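Local coordinates for farnesyltransferase, putative (Trypanosoma cruzi, PDB 3WCA), which probably catalyses the NAD(P)H-dependent condensation of two farnesyl diphosphate molecules to squalene, an early step on the way to lanosterol, at residues 235-240 against 244-249; 225-228 against 233-236. The protein carries 1 engineered substitution. All coordinates share one frame; numbering follows the deposited sequence.

Overall arrangement
Both contacts use the connection between helices 224-227 and 243-258, contact 2 packing its earlier part on the first helix and contact 1 its later part on the second. Their centres are about 9 Å apart, and they share H235 and A236. Both are buried yet peripheral, about 25 and 23 Å from the centre of the chain and away from the annotated sites. In contact 1 a phenylalanine of the 3-10 turn lies on helix backbone and a cysteine; in contact 2 the helix supplies the aromatic, a tryptophan, and leucine methyls of the same turn lie on it. C249 SG and W227 CB, 3.7 Å apart, join the two contacts.

Contact 1. Residues 235-240 against 244-249; sequences HAFKDE and AKAVEC
The ring of F237 lies against helix backbone: the CA of A246 stands over one ring face, 3.6 Å from the F237 centroid and 17° off the ring normal, a CH-pi contact made by a main-chain C-H. The A246 methyl extends the cover toward the root of the phenyl group, with A246 CB 3.5 Å from F237 CG. On the far end of the ring, one helical turn on, C249 CB reaches F237 CZ at 3.7 Å. C249 SG adds an oblique sulfur-aromatic contact, 3.7 Å from F237 CE2 and 4.9 Å from the F237 centroid. The CB of F237 does not itself point at the helix; chi1 of -67°, with CG anti to the carbonyl carbon, swings the ring across to it. In this all-helical squalene/phytoene synthase fold, the contact joins the 3-10 turn 234-238 to the first turns of helix 243-258. The side chains that meet are chiefly F237, A246 and C249, and the ring also rests on the K245-A246 peptide. The small A246 side chain allows the close approach, the CA atoms of F237 and A246 being 5.0 Å apart. K245 stays at the margin: its CB passes the F237 ring, while NZ leads away to a weak hydrogen bond with the carbonyl oxygen of Y230. T231 and F209, the latter on helix 209-213, also touch the phenyl side chain, while F301 packs on A246.

Contact 2. Residues 225-228 against 233-236; sequences EIWE and DLHA
W227 and L234 cross at about a right angle, the isobutyl group of the leucine set over one face of the indole. An Asx turn at D233 leads into the 3-10 turn that carries L234. Within the squalene/phytoene synthase fold, the packing of L234 on W227 brings this short connection back over helix 224-227. Both methyl groups of L234 lie on the pyrrole part of the indole. CD1 lies over the five-membered ring, 3.6 Å from the centroid of the W227 five-membered ring and 19° off its normal, in a CH-pi contact; its nearest ring atom is W227 CG at 3.4 Å. CD2 reaches further along the pyrrole side and comes to 3.7 Å from W227 NE1. Both CB atoms point toward the opposite segment. In W227, chi1 of 59° puts CG between the backbone N and the carbonyl carbon, which turns the indole face to the leucine. The indole N-H is used elsewhere: NE1 makes a weak hydrogen bond with the carbonyl oxygen of W222. V220 and F209 also touch L234. Across the turn itself, A236 N bonds to D233 O at 2.8 Å. The D233 side chain takes the preceding amide: H235 N hydrogen-bonds D233 OD1 at 3.1 Å, from well above the carboxylate plane.

Contact 1. Residues 235-240 against 244-249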
ATOM      1  N   HIS A 235      -9.649 -21.355  -3.278  1.00 43.21           N
ATOM      2  CA  HIS A 235     -10.141 -21.746  -1.963  1.00 43.04           C
ATOM      3  C   HIS A 235      -9.533 -23.060  -1.455  1.00 43.44           C
ATOM      4  O   HIS A 235      -9.679 -23.406  -0.282  1.00 43.07           O
ATOM      5  CB  HIS A 235     -11.668 -21.881  -1.987  1.00 43.47           C
ATOM      6  CG  HIS A 235     -12.398 -20.573  -2.008  1.00 44.24           C
ATOM      7  ND1 HIS A 235     -12.364 -19.715  -3.086  1.00 45.02           N
ATOM      8  CD2 HIS A 235     -13.202 -19.989  -1.087  1.00 43.53           C
ATOM      9  CE1 HIS A 235     -13.119 -18.660  -2.832  1.00 43.47           C
ATOM     10  NE2 HIS A 235     -13.638 -18.802  -1.626  1.00 45.21           N
ATOM     11  N   ALA A 236      -8.852 -23.793  -2.332  1.00 43.25           N
ATOM     12  CA  ALA A 236      -8.245 -25.063  -1.937  1.00 41.64           C
ATOM     13  C   ALA A 236      -7.059 -24.856  -0.998  1.00 39.75           C
ATOM     14  O   ALA A 236      -6.715 -25.742  -0.216  1.00 37.78           O
ATOM     15  CB  ALA A 236      -7.800 -25.841  -3.176  1.00 42.16           C
ATOM     16  N   PHE A 237      -6.438 -23.685  -1.083  1.00 39.02           N
ATOM     17  CA  PHE A 237      -5.284 -23.360  -0.245  1.00 39.23           C
ATOM     18  C   PHE A 237      -5.630 -23.286   1.236  1.00 41.07           C
ATOM     19  O   PHE A 237      -4.744 -23.198   2.087  1.00 42.38           O
ATOM     20  CB  PHE A 237      -4.659 -22.032  -0.688  1.00 37.07           C
ATOM     21  CG  PHE A 237      -4.024 -22.081  -2.054  1.00 36.37           C
ATOM     22  CD1 PHE A 237      -3.767 -23.303  -2.681  1.00 36.63           C
ATOM     23  CD2 PHE A 237      -3.645 -20.910  -2.698  1.00 33.54           C
ATOM     24  CE1 PHE A 237      -3.142 -23.351  -3.926  1.00 35.14           C
ATOM     25  CE2 PHE A 237      -3.021 -20.949  -3.938  1.00 35.82           C
ATOM     26  CZ  PHE A 237      -2.768 -22.176  -4.555  1.00 35.46           C
ATOM     27  N   LYS A 238      -6.916 -23.331   1.554  1.00 41.82           N
ATOM     28  CA  LYS A 238      -7.321 -23.264   2.948  1.00 45.22           C
ATOM     29  C   LYS A 238      -7.215 -24.628   3.635  1.00 44.96           C
ATOM     30  O   LYS A 238      -7.220 -24.717   4.869  1.00 42.59           O
ATOM     31  CB  LYS A 238      -8.753 -22.723   3.041  1.00 46.08           C
ATOM     32  CG  LYS A 238      -8.893 -21.280   2.549  1.00 47.46           C
ATOM     33  CD  LYS A 238     -10.309 -20.741   2.722  1.00 50.14           C
ATOM     34  CE  LYS A 238     -11.277 -21.341   1.713  1.00 52.82           C
ATOM     35  NZ  LYS A 238     -12.652 -20.774   1.857  1.00 53.18           N
ATOM     36  N   ASP A 239      -7.090 -25.675   2.819  1.00 46.31           N
ATOM     37  CA  ASP A 239      -7.026 -27.070   3.282  1.00 46.05           C
ATOM     38  C   ASP A 239      -5.594 -27.577   3.425  1.00 43.77           C
ATOM     39  O   ASP A 239      -4.783 -27.407   2.519  1.00 43.42           O
ATOM     40  CB  ASP A 239      -7.780 -27.956   2.273  1.00 50.27           C
ATOM     41  CG  ASP A 239      -7.984 -29.394   2.757  1.00 55.23           C
ATOM     42  OD1 ASP A 239      -7.068 -29.975   3.376  1.00 57.56           O
ATOM     43  OD2 ASP A 239      -9.069 -29.960   2.496  1.00 57.95           O
ATOM     44  N   GLU A 240      -5.274 -28.200   4.556  1.00 41.79           N
ATOM     45  CA  GLU A 240      -3.930 -28.748   4.740  1.00 40.73           C
ATOM     46  C   GLU A 240      -3.610 -29.721   3.596  1.00 39.19           C
ATOM     47  O   GLU A 240      -2.452 -29.917   3.231  1.00 39.86           O
ATOM     48  CB  GLU A 240      -3.821 -29.486   6.078  1.00 41.54           C
ATOM     49  CG  GLU A 240      -2.541 -30.305   6.209  1.00 43.71           C
ATOM     50  CD  GLU A 240      -2.369 -30.941   7.576  1.00 46.66           C
ATOM     51  OE1 GLU A 240      -3.379 -31.390   8.163  1.00 49.00           O
ATOM     52  OE2 GLU A 240      -1.215 -31.007   8.059  1.00 48.46           O
ATOM     53  N   ALA A 244       1.100 -28.067   0.070  1.00 38.91           N
ATOM     54  CA  ALA A 244       2.293 -27.931  -0.771  1.00 38.12           C
ATOM     55  C   ALA A 244       2.092 -26.955  -1.916  1.00 36.65           C
ATOM     56  O   ALA A 244       2.955 -26.126  -2.181  1.00 37.14           O
ATOM     57  CB  ALA A 244       2.723 -29.292  -1.318  1.00 36.89           C
ATOM     58  N   LYS A 245       0.959 -27.062  -2.602  1.00 37.28           N
ATOM     59  CA  LYS A 245       0.667 -26.170  -3.716  1.00 35.68           C
ATOM     60  C   LYS A 245       0.400 -24.754  -3.229  1.00 33.18           C
ATOM     61  O   LYS A 245       0.743 -23.792  -3.901  1.00 31.95           O
ATOM     62  CB  LYS A 245      -0.544 -26.671  -4.511  1.00 39.56           C
ATOM     63  CG  LYS A 245      -0.263 -27.870  -5.421  1.00 41.22           C
ATOM     64  CD  LYS A 245       0.834 -27.550  -6.430  1.00 44.48           C
ATOM     65  CE  LYS A 245       0.969 -28.634  -7.491  1.00 47.13           C
ATOM     66  NZ  LYS A 245      -0.241 -28.703  -8.366  1.00 47.91           N
ATOM     67  N   ALA A 246      -0.218 -24.619  -2.062  1.00 31.30           N
ATOM     68  CA  ALA A 246      -0.504 -23.283  -1.541  1.00 32.64           C
ATOM     69  C   ALA A 246       0.828 -22.560  -1.303  1.00 31.16           C
ATOM     70  O   ALA A 246       1.019 -21.422  -1.743  1.00 30.37           O
ATOM     71  CB  ALA A 246      -1.315 -23.375  -0.240  1.00 27.23           C
ATOM     72  N   VAL A 247       1.753 -23.247  -0.639  1.00 30.06           N
ATOM     73  CA  VAL A 247       3.061 -22.679  -0.346  1.00 32.29           C
ATOM     74  C   VAL A 247       3.855 -22.333  -1.601  1.00 33.84           C
ATOM     75  O   VAL A 247       4.507 -21.293  -1.637  1.00 34.08           O
ATOM     76  CB  VAL A 247       3.871 -23.624   0.572  1.00 31.84           C
ATOM     77  CG1 VAL A 247       5.343 -23.238   0.596  1.00 33.40           C
ATOM     78  CG2 VAL A 247       3.311 -23.538   1.973  1.00 32.03           C
ATOM     79  N   GLU A 248       3.798 -23.181  -2.629  1.00 34.05           N
ATOM     80  CA  GLU A 248       4.523 -22.907  -3.869  1.00 33.84           C
ATOM     81  C   GLU A 248       3.944 -21.675  -4.559  1.00 32.92           C
ATOM     82  O   GLU A 248       4.667 -20.900  -5.185  1.00 32.54           O
ATOM     83  CB  GLU A 248       4.449 -24.108  -4.827  1.00 38.64           C
ATOM     84  CG  GLU A 248       5.268 -25.321  -4.373  1.00 42.89           C
ATOM     85  CD  GLU A 248       5.244 -26.485  -5.367  1.00 46.12           C
ATOM     86  OE1 GLU A 248       5.936 -27.492  -5.093  1.00 49.13           O
ATOM     87  OE2 GLU A 248       4.545 -26.404  -6.405  1.00 42.46           O
ATOM     88  N   CYS A 249       2.634 -21.508  -4.460  1.00 31.04           N
ATOM     89  CA  CYS A 249       1.986 -20.360  -5.075  1.00 31.26           C
ATOM     90  C   CYS A 249       2.312 -19.120  -4.223  1.00 29.48           C
ATOM     91  O   CYS A 249       2.600 -18.053  -4.756  1.00 31.07           O
ATOM     92  CB  CYS A 249       0.481 -20.586  -5.149  1.00 27.79           C
ATOM     93  SG  CYS A 249      -0.404 -19.185  -5.837  1.00 29.87           S
TER

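Contact 2. Residues 225-228 against 233-236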
ATOM      1  N   GLU A 225      -3.493 -15.726 -13.380  1.00 37.80           N
ATOM      2  CA  GLU A 225      -2.310 -16.044 -14.159  1.00 37.27           C
ATOM      3  C   GLU A 225      -1.241 -16.702 -13.295  1.00 37.34           C
ATOM      4  O   GLU A 225      -0.472 -17.526 -13.781  1.00 37.89           O
ATOM      5  CB  GLU A 225      -1.730 -14.788 -14.819  1.00 35.92           C
ATOM      6  CG  GLU A 225      -0.675 -15.110 -15.870  1.00 36.98           C
ATOM      7  CD  GLU A 225      -0.011 -13.880 -16.466  1.00 37.91           C
ATOM      8  OE1 GLU A 225      -0.691 -12.845 -16.618  1.00 40.71           O
ATOM      9  OE2 GLU A 225       1.191 -13.954 -16.802  1.00 39.87           O
ATOM     10  N   ILE A 226      -1.191 -16.352 -12.015  1.00 35.97           N
ATOM     11  CA  ILE A 226      -0.194 -16.945 -11.136  1.00 34.22           C
ATOM     12  C   ILE A 226      -0.708 -18.177 -10.387  1.00 34.88           C
ATOM     13  O   ILE A 226      -0.031 -19.212 -10.353  1.00 36.17           O
ATOM     14  CB  ILE A 226       0.363 -15.897 -10.115  1.00 34.08           C
ATOM     15  CG1 ILE A 226       1.203 -14.859 -10.859  1.00 33.53           C
ATOM     16  CG2 ILE A 226       1.203 -16.585  -9.036  1.00 32.19           C
ATOM     17  CD1 ILE A 226       1.868 -13.817  -9.964  1.00 33.96           C
ATOM     18  N   TRP A 227      -1.897 -18.101  -9.801  1.00 32.93           N
ATOM     19  CA  TRP A 227      -2.376 -19.256  -9.063  1.00 36.26           C
ATOM     20  C   TRP A 227      -2.882 -20.458  -9.869  1.00 38.67           C
ATOM     21  O   TRP A 227      -2.893 -21.580  -9.352  1.00 34.95           O
ATOM     22  CB  TRP A 227      -3.433 -18.856  -8.018  1.00 36.41           C
ATOM     23  CG  TRP A 227      -4.689 -18.175  -8.504  1.00 39.37           C
ATOM     24  CD1 TRP A 227      -4.996 -16.848  -8.383  1.00 41.37           C
ATOM     25  CD2 TRP A 227      -5.858 -18.805  -9.047  1.00 40.06           C
ATOM     26  NE1 TRP A 227      -6.279 -16.616  -8.803  1.00 39.79           N
ATOM     27  CE2 TRP A 227      -6.832 -17.799  -9.219  1.00 42.42           C
ATOM     28  CE3 TRP A 227      -6.175 -20.122  -9.404  1.00 42.77           C
ATOM     29  CZ2 TRP A 227      -8.112 -18.070  -9.729  1.00 43.19           C
ATOM     30  CZ3 TRP A 227      -7.448 -20.392  -9.912  1.00 43.16           C
ATOM     31  CH2 TRP A 227      -8.398 -19.367 -10.069  1.00 42.02           C
ATOM     32  N   GLU A 228      -3.276 -20.252 -11.123  1.00 40.76           N
ATOM     33  CA  GLU A 228      -3.789 -21.373 -11.915  1.00 44.75           C
ATOM     34  C   GLU A 228      -2.723 -22.416 -12.259  1.00 44.27           C
ATOM     35  O   GLU A 228      -3.026 -23.468 -12.828  1.00 46.28           O
ATOM     36  CB  GLU A 228      -4.478 -20.865 -13.186  1.00 45.17           C
ATOM     37  CG  GLU A 228      -3.563 -20.410 -14.311  1.00 47.87           C
ATOM     38  CD  GLU A 228      -4.362 -19.906 -15.505  1.00 49.70           C
ATOM     39  OE1 GLU A 228      -5.468 -20.440 -15.747  1.00 52.01           O
ATOM     40  OE2 GLU A 228      -3.891 -18.988 -16.206  1.00 53.69           O
ATOM     41  N   ASP A 233      -8.857 -24.141  -7.966  1.00 48.69           N
ATOM     42  CA  ASP A 233      -9.701 -23.466  -6.987  1.00 48.68           C
ATOM     43  C   ASP A 233      -8.837 -22.850  -5.895  1.00 47.33           C
ATOM     44  O   ASP A 233      -8.255 -23.553  -5.074  1.00 48.06           O
ATOM     45  CB  ASP A 233     -10.705 -24.442  -6.361  1.00 49.32           C
ATOM     46  CG  ASP A 233     -11.488 -23.814  -5.214  1.00 51.19           C
ATOM     47  OD1 ASP A 233     -11.664 -22.578  -5.227  1.00 51.74           O
ATOM     48  OD2 ASP A 233     -11.932 -24.550  -4.302  1.00 53.06           O
ATOM     49  N   LEU A 234      -8.763 -21.527  -5.901  1.00 46.08           N
ATOM     50  CA  LEU A 234      -7.979 -20.768  -4.939  1.00 43.77           C
ATOM     51  C   LEU A 234      -8.354 -21.162  -3.513  1.00 44.94           C
ATOM     52  O   LEU A 234      -7.483 -21.295  -2.643  1.00 45.33           O
ATOM     53  CB  LEU A 234      -8.229 -19.275  -5.169  1.00 42.59           C
ATOM     54  CG  LEU A 234      -7.174 -18.257  -4.762  1.00 40.69           C
ATOM     55  CD1 LEU A 234      -5.809 -18.655  -5.294  1.00 40.49           C
ATOM     56  CD2 LEU A 234      -7.586 -16.896  -5.310  1.00 39.78           C
ATOM     57  N   HIS A 235      -9.649 -21.355  -3.278  1.00 43.21           N
ATOM     58  CA  HIS A 235     -10.141 -21.746  -1.963  1.00 43.04           C
ATOM     59  C   HIS A 235      -9.533 -23.060  -1.455  1.00 43.44           C
ATOM     60  O   HIS A 235      -9.679 -23.406  -0.282  1.00 43.07           O
ATOM     61  CB  HIS A 235     -11.668 -21.881  -1.987  1.00 43.47           C
ATOM     62  CG  HIS A 235     -12.398 -20.573  -2.008  1.00 44.24           C
ATOM     63  ND1 HIS A 235     -12.364 -19.715  -3.086  1.00 45.02           N
ATOM     64  CD2 HIS A 235     -13.202 -19.989  -1.087  1.00 43.53           C
ATOM     65  CE1 HIS A 235     -13.119 -18.660  -2.832  1.00 43.47           C
ATOM     66  NE2 HIS A 235     -13.638 -18.802  -1.626  1.00 45.21           N
ATOM     67  N   ALA A 236      -8.852 -23.793  -2.332  1.00 43.25           N
ATOM     68  CA  ALA A 236      -8.245 -25.063  -1.937  1.00 41.64           C
ATOM     69  C   ALA A 236      -7.059 -24.856  -0.998  1.00 39.75           C
ATOM     70  O   ALA A 236      -6.715 -25.742  -0.216  1.00 37.78           O
ATOM     71  CB  ALA A 236      -7.800 -25.841  -3.176  1.00 42.16           C
TER